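Long-range contacts in AAA ATPase, central region (Enterococcus faecium, PDB 2R9G), which is the C-terminal fragment of a AAA+ ATPase of the MgsA family, whose members probably couple ATP hydrolysis to work on DNA during replication and repair: residues S19-S24 against R51-I56; A32-L37 against P90-V95. All coordinates share one frame; numbering follows the deposited sequence. Where two conformers were deposited one is given.

How the contacts relate
From the N terminus the chain runs through helix 14-26, turns into helix 30-43 and then into helix 46-61, where contact 1 (19-24 with 51-56) closes a loop of 26 residues, 21 of them helical. Contact 2 (32-37 with 90-95) opens within that loop and closes after helix 66-82, on helix 88-100, so the two loops cross, their segments alternating along the chain. Their centres lie about 10 Å apart, and helices 14-26 and 30-43 join them directly: Ser24 packs on Ala32 and Tyr36, and Ala20 on Tyr36. Together they tie four helices into one all-helical bundle, and both touch the second subunit.

Contact 1 of 2, residues S19-S24 against R51-I56; sequences SAFQKS and RRLMVI. With ACT (acetate ion), chain R.
Phe21 and Gln22 of helix 14-26 meet Leu53 and Ile56 of helix 46-61, mostly through carbon, in helix-helix packing within the all-helical domain. The two segments run in roughly the same direction, 31° apart, and the 10.3 Å between their axes leaves room for the Phe21 and Ile56 side chains.

The apolar part centres on the Phe21 ring. Chi1 (-180°) sets CG anti to the backbone N, toward helix 46-61, and CZ of the ring lies 3.8 Å from Leu53 CD1. One ring atom back, CE2 lies 3.9 Å from Ile56 CD1, the two side chains crossing at about a right angle. Ile56 CD1 also reaches the first helix's backbone, 3.6 Å from Gln22 CA. Isoleucine suits this place through its long apolar CG1-CD1 arm, which makes all these contacts.

Gln22 serves two environments. Its CB, CG and CD each lie 3.8 Å from Ile56 CG1, a bend at chi2 (146°) setting CD there, and the two side chains slide past each other in opposite directions. The polar end finds its partner further along helix 46-61, where NE2 donates to Asp60 OD2.

At the other end of 51-56, charge takes over. An acetate ion, probably from the crystallisation liquor, lies at the edge of the Arg51 guanidinium: NH2 donates to its O at 2.7 Å and NE to its OXT at 3.3 Å. Arg52 forms a salt bridge with Glu86 of the third subunit.

Among its neighbours, the contact is walled by helix 30-43, where Leu37 touches Phe21, and by helix 88-100, where Leu91, Val94 and Leu98 touch Leu53; helix 66-82 backs Met54.

Contact 2 of 2, residues A32-L37 against P90-V95; sequences AALHYL and PLADVV
Val95 packs against Ala33, Leu34 and Leu37, the centre of an antiparallel helix pair in the all-helical domain of this MgsA-type fragment. Helices 30-43 and 88-100 run in nearly opposite directions here, at 154°, with axes 10.4 Å apart, and all six touching residues are buried aliphatics.

Valine's two methyls divide the work. CG1, anti to the backbone N (chi1 161°), touches both Ala33 CB and Leu34 CD2, at 3.8 Å each. CG2 lies beside the backbone N and turns to Leu37 instead. A residue branched at CB thus reaches neighbours in different directions without a long chain. Ala33 suits the facing position because its side chain is a single methyl, leaving the valine room to come in close.

The two leucines arrive differently. Leu34 starts off to one side of the interface, with CG anti to the carbonyl carbon (chi1 -74°). It slides past Val95 in the opposite direction, and the CD2 methyl that meets the valine also approaches Ala92 CB at 4.4 Å; the small alanine lets it lie near the backbone there. Leu37 leaves its helix toward 90-95, with CG anti to its own N. Its CD2 settles against the Leu91-Ala92 peptide, 4.2 Å from Leu91 CB.

Ile49 of helix 46-61 touches both Leu37 and Leu91, and Ala110 of the second subunit covers Leu34. The tip of Leu37 is shared between side chain and backbone: the same CD2 lies 3.9 Å from Val95 CG2 and equally far from Ala92 N.

Contact 1 of 2, residues S19-S24 against R51-I56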
loop_
_atom_site.group_PDB
_atom_site.type_symbol
_atom_site.label_atom_id
_atom_site.label_comp_id
_atom_site.label_asym_id
_atom_site.label_seq_id
_atom_site.Cartn_x
_atom_site.Cartn_y
_atom_site.Cartn_z
ATOM N N SER C 19 26.769 5.309 -2.610
ATOM C CA SER C 19 27.018 4.413 -3.741
ATOM C C SER C 19 27.110 2.951 -3.287
ATOM O O SER C 19 26.452 2.094 -3.864
ATOM C CB SER C 19 28.294 4.832 -4.488
ATOM O OG SER C 19 28.616 3.925 -5.525
ATOM N N ALA C 20 27.889 2.689 -2.236
ATOM C CA ALA C 20 28.049 1.333 -1.697
ATOM C C ALA C 20 26.756 0.750 -1.113
ATOM O O ALA C 20 26.522 -0.448 -1.200
ATOM C CB ALA C 20 29.149 1.307 -0.670
ATOM N N PHE C 21 25.938 1.616 -0.516
ATOM C CA PHE C 21 24.591 1.296 -0.043
ATOM C C PHE C 21 23.679 0.797 -1.177
ATOM O O PHE C 21 23.093 -0.275 -1.059
ATOM C CB PHE C 21 24.004 2.538 0.662
ATOM C CG PHE C 21 22.605 2.360 1.222
ATOM C CD1 PHE C 21 22.308 1.336 2.110
ATOM C CD2 PHE C 21 21.606 3.276 0.908
ATOM C CE1 PHE C 21 21.031 1.203 2.642
ATOM C CE2 PHE C 21 20.322 3.155 1.437
ATOM C CZ PHE C 21 20.035 2.109 2.302
ATOM N N GLN C 22 23.570 1.567 -2.266
ATOM C CA GLN C 22 22.778 1.151 -3.432
ATOM C C GLN C 22 23.284 -0.154 -4.070
ATOM O O GLN C 22 22.487 -1.046 -4.398
ATOM C CB GLN C 22 22.661 2.284 -4.473
ATOM C CG GLN C 22 22.126 1.823 -5.844
ATOM C CD GLN C 22 21.269 2.845 -6.580
ATOM O OE1 GLN C 22 21.407 4.052 -6.396
ATOM N NE2 GLN C 22 20.383 2.353 -7.436
ATOM N N LYS C 23 24.605 -0.259 -4.206
ATOM C CA LYS C 23 25.236 -1.426 -4.823
ATOM C C LYS C 23 25.080 -2.700 -3.979
ATOM O O LYS C 23 24.885 -3.793 -4.529
ATOM C CB LYS C 23 26.704 -1.130 -5.153
ATOM C CG LYS C 23 26.875 -0.102 -6.278
ATOM C CD LYS C 23 28.309 0.382 -6.399
ATOM C CE LYS C 23 28.538 1.153 -7.697
ATOM N NZ LYS C 23 27.881 2.495 -7.687
ATOM N N SER C 24 25.141 -2.555 -2.652
ATOM C CA SER C 24 24.892 -3.674 -1.724
ATOM C C SER C 24 23.464 -4.223 -1.810
ATOM O O SER C 24 23.273 -5.437 -1.848
ATOM C CB SER C 24 25.182 -3.277 -0.268
ATOM O OG SER C 24 26.542 -2.936 -0.060
ATOM N N ARG C 51 15.540 9.266 0.270
ATOM C CA ARG C 51 15.548 9.500 -1.169
ATOM C C ARG C 51 16.237 8.368 -1.896
ATOM O O ARG C 51 15.679 7.814 -2.849
ATOM C CB ARG C 51 16.218 10.827 -1.512
ATOM C CG ARG C 51 15.272 12.008 -1.523
ATOM C CD ARG C 51 15.893 13.220 -2.209
ATOM N NE ARG C 51 17.119 13.661 -1.545
ATOM C CZ ARG C 51 17.158 14.476 -0.493
ATOM N NH1 ARG C 51 16.036 14.956 0.036
ATOM N NH2 ARG C 51 18.326 14.816 0.035
ATOM N N ARG C 52 17.433 8.010 -1.427
ATOM C CA ARG C 52 18.176 6.908 -2.010
ATOM C C ARG C 52 17.455 5.570 -1.914
ATOM O O ARG C 52 17.468 4.790 -2.864
ATOM C CB ARG C 52 19.576 6.826 -1.414
ATOM C CG ARG C 52 20.648 7.324 -2.361
ATOM C CD ARG C 52 20.856 8.839 -2.321
ATOM N NE ARG C 52 19.775 9.621 -2.916
ATOM C CZ ARG C 52 19.533 9.749 -4.221
ATOM N NH1 ARG C 52 20.284 9.137 -5.127
ATOM N NH2 ARG C 52 18.524 10.509 -4.623
ATOM N N LEU C 53 16.801 5.318 -0.779
ATOM C CA LEU C 53 16.032 4.079 -0.609
ATOM C C LEU C 53 14.880 3.929 -1.609
ATOM O O LEU C 53 14.671 2.841 -2.130
ATOM C CB LEU C 53 15.526 3.924 0.828
ATOM C CG LEU C 53 15.487 2.491 1.371
ATOM C CD1 LEU C 53 16.584 1.627 0.768
ATOM C CD2 LEU C 53 15.647 2.524 2.860
ATOM N N MET C 54 14.152 5.017 -1.882
ATOM C CA MET C 54 13.091 4.998 -2.900
ATOM C C MET C 54 13.632 4.765 -4.317
ATOM O O MET C 54 13.013 4.043 -5.091
ATOM C CB MET C 54 12.220 6.271 -2.854
ATOM C CG MET C 54 11.308 6.367 -1.623
ATOM S SD MET C 54 10.277 7.839 -1.515
ATOM C CE MET C 54 11.472 9.140 -1.266
ATOM N N VAL C 55 14.785 5.363 -4.635
ATOM C CA VAL C 55 15.465 5.133 -5.918
ATOM C C VAL C 55 15.835 3.661 -6.082
ATOM O O VAL C 55 15.532 3.065 -7.116
ATOM C CB VAL C 55 16.738 6.017 -6.101
ATOM C CG1 VAL C 55 17.559 5.570 -7.328
ATOM C CG2 VAL C 55 16.357 7.466 -6.252
ATOM N N ILE C 56 16.454 3.084 -5.052
ATOM C CA ILE C 56 16.919 1.688 -5.093
ATOM C C ILE C 56 15.759 0.717 -5.341
ATOM O O ILE C 56 15.819 -0.091 -6.265
ATOM C CB ILE C 56 17.703 1.287 -3.810
ATOM C CG1 ILE C 56 18.995 2.101 -3.681
ATOM C CG2 ILE C 56 18.050 -0.185 -3.840
ATOM C CD1 ILE C 56 19.507 2.205 -2.249
HETATM C C ACT R . 20.777 12.816 -1.695
HETATM O O ACT R . 20.373 13.977 -1.468
HETATM O OXT ACT R . 19.881 11.973 -1.868
HETATM C CH3 ACT R . 22.232 12.448 -1.757
#

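Contact 2 of 2, residues A32-L37 against P90-V95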
loop_
_atom_site.group_PDB
_atom_site.type_symbol
_atom_site.label_atom_id
_atom_site.label_comp_id
_atom_site.label_asym_id
_atom_site.label_seq_id
_atom_site.Cartn_x
_atom_site.Cartn_y
_atom_site.Cartn_z
ATOM N N ALA C 32 25.982 -6.151 4.262
ATOM C CA ALA C 32 26.708 -5.003 3.738
ATOM C C ALA C 32 25.793 -3.799 3.621
ATOM O O ALA C 32 26.193 -2.687 3.944
ATOM C CB ALA C 32 27.332 -5.328 2.406
ATOM N N ALA C 33 24.555 -4.024 3.185
ATOM C CA ALA C 33 23.575 -2.938 3.066
ATOM C C ALA C 33 23.210 -2.352 4.418
ATOM O O ALA C 33 23.022 -1.139 4.545
ATOM C CB ALA C 33 22.341 -3.409 2.343
ATOM N N LEU C 34 23.129 -3.211 5.428
ATOM C CA LEU C 34 22.838 -2.773 6.787
ATOM C C LEU C 34 24.024 -2.049 7.402
ATOM O O LEU C 34 23.844 -1.107 8.172
ATOM C CB LEU C 34 22.381 -3.942 7.657
ATOM C CG LEU C 34 20.953 -4.440 7.372
ATOM C CD1 LEU C 34 20.622 -5.573 8.305
ATOM C CD2 LEU C 34 19.902 -3.336 7.499
ATOM N N HIS C 35 25.233 -2.475 7.033
ATOM C CA HIS C 35 26.446 -1.777 7.429
ATOM C C HIS C 35 26.471 -0.354 6.881
ATOM O O HIS C 35 26.738 0.591 7.629
ATOM C CB HIS C 35 27.692 -2.533 6.965
ATOM C CG HIS C 35 28.922 -1.682 6.936
ATOM N ND1 HIS C 35 29.551 -1.255 8.083
ATOM C CD2 HIS C 35 29.614 -1.148 5.905
ATOM C CE1 HIS C 35 30.589 -0.507 7.760
ATOM N NE2 HIS C 35 30.649 -0.424 6.444
ATOM N N TYR C 36 26.184 -0.204 5.587
ATOM C CA TYR C 36 26.169 1.120 4.960
ATOM C C TYR C 36 24.993 1.976 5.393
ATOM O O TYR C 36 25.140 3.195 5.498
ATOM C CB TYR C 36 26.275 1.042 3.433
ATOM C CG TYR C 36 27.612 0.491 2.996
ATOM C CD1 TYR C 36 28.800 1.173 3.281
ATOM C CD2 TYR C 36 27.694 -0.728 2.336
ATOM C CE1 TYR C 36 30.040 0.650 2.899
ATOM C CE2 TYR C 36 28.912 -1.261 1.961
ATOM C CZ TYR C 36 30.078 -0.570 2.235
ATOM O OH TYR C 36 31.271 -1.111 1.837
ATOM N N LEU C 37 23.845 1.350 5.668
ATOM C CA LEU C 37 22.713 2.080 6.250
ATOM C C LEU C 37 23.111 2.660 7.606
ATOM O O LEU C 37 22.859 3.840 7.876
ATOM C CB LEU C 37 21.446 1.216 6.359
ATOM C CG LEU C 37 20.236 1.785 7.124
ATOM C CD1 LEU C 37 19.787 3.155 6.595
ATOM C CD2 LEU C 37 19.077 0.810 7.120
ATOM N N PRO C 90 11.838 1.338 10.431
ATOM C CA PRO C 90 11.268 1.042 9.105
ATOM C C PRO C 90 12.278 0.922 7.952
ATOM O O PRO C 90 12.081 0.100 7.055
ATOM C CB PRO C 90 10.305 2.220 8.851
ATOM C CG PRO C 90 10.630 3.248 9.868
ATOM C CD PRO C 90 11.174 2.508 11.041
ATOM N N LEU C 91 13.342 1.721 7.982
ATOM C CA LEU C 91 14.375 1.665 6.936
ATOM C C LEU C 91 15.107 0.334 6.917
ATOM O O LEU C 91 15.389 -0.185 5.845
ATOM C CB LEU C 91 15.384 2.799 7.081
ATOM C CG LEU C 91 14.783 4.200 6.972
ATOM C CD1 LEU C 91 15.863 5.232 7.163
ATOM C CD2 LEU C 91 14.038 4.386 5.632
ATOM N N ALA C 92 15.417 -0.199 8.100
ATOM C CA ALA C 92 16.030 -1.531 8.222
ATOM C C ALA C 92 15.142 -2.608 7.619
ATOM O O ALA C 92 15.626 -3.472 6.859
ATOM C CB ALA C 92 16.333 -1.862 9.683
ATOM N N ASP C 93 13.849 -2.548 7.958
ATOM C CA ASP C 93 12.860 -3.482 7.454
ATOM C C ASP C 93 12.833 -3.516 5.934
ATOM O O ASP C 93 12.803 -4.593 5.338
ATOM C CB ASP C 93 11.461 -3.113 7.959
ATOM C CG ASP C 93 11.240 -3.456 9.422
ATOM O OD1 ASP C 93 10.164 -3.082 9.919
ATOM O OD2 ASP C 93 12.109 -4.078 10.074
ATOM N N VAL C 94 12.835 -2.339 5.313
ATOM C CA VAL C 94 12.730 -2.274 3.865
ATOM C C VAL C 94 14.025 -2.654 3.174
ATOM O O VAL C 94 13.993 -3.251 2.113
ATOM C CB VAL C 94 12.105 -0.937 3.317
ATOM C CG1 VAL C 94 10.676 -0.801 3.777
ATOM C CG2 VAL C 94 12.882 0.272 3.730
ATOM N N VAL C 95 15.154 -2.359 3.806
ATOM C CA VAL C 95 16.464 -2.712 3.261
ATOM C C VAL C 95 16.604 -4.235 3.139
ATOM O O VAL C 95 16.965 -4.743 2.079
ATOM C CB VAL C 95 17.622 -2.061 4.081
ATOM C CG1 VAL C 95 18.954 -2.753 3.836
ATOM C CG2 VAL C 95 17.750 -0.586 3.741
#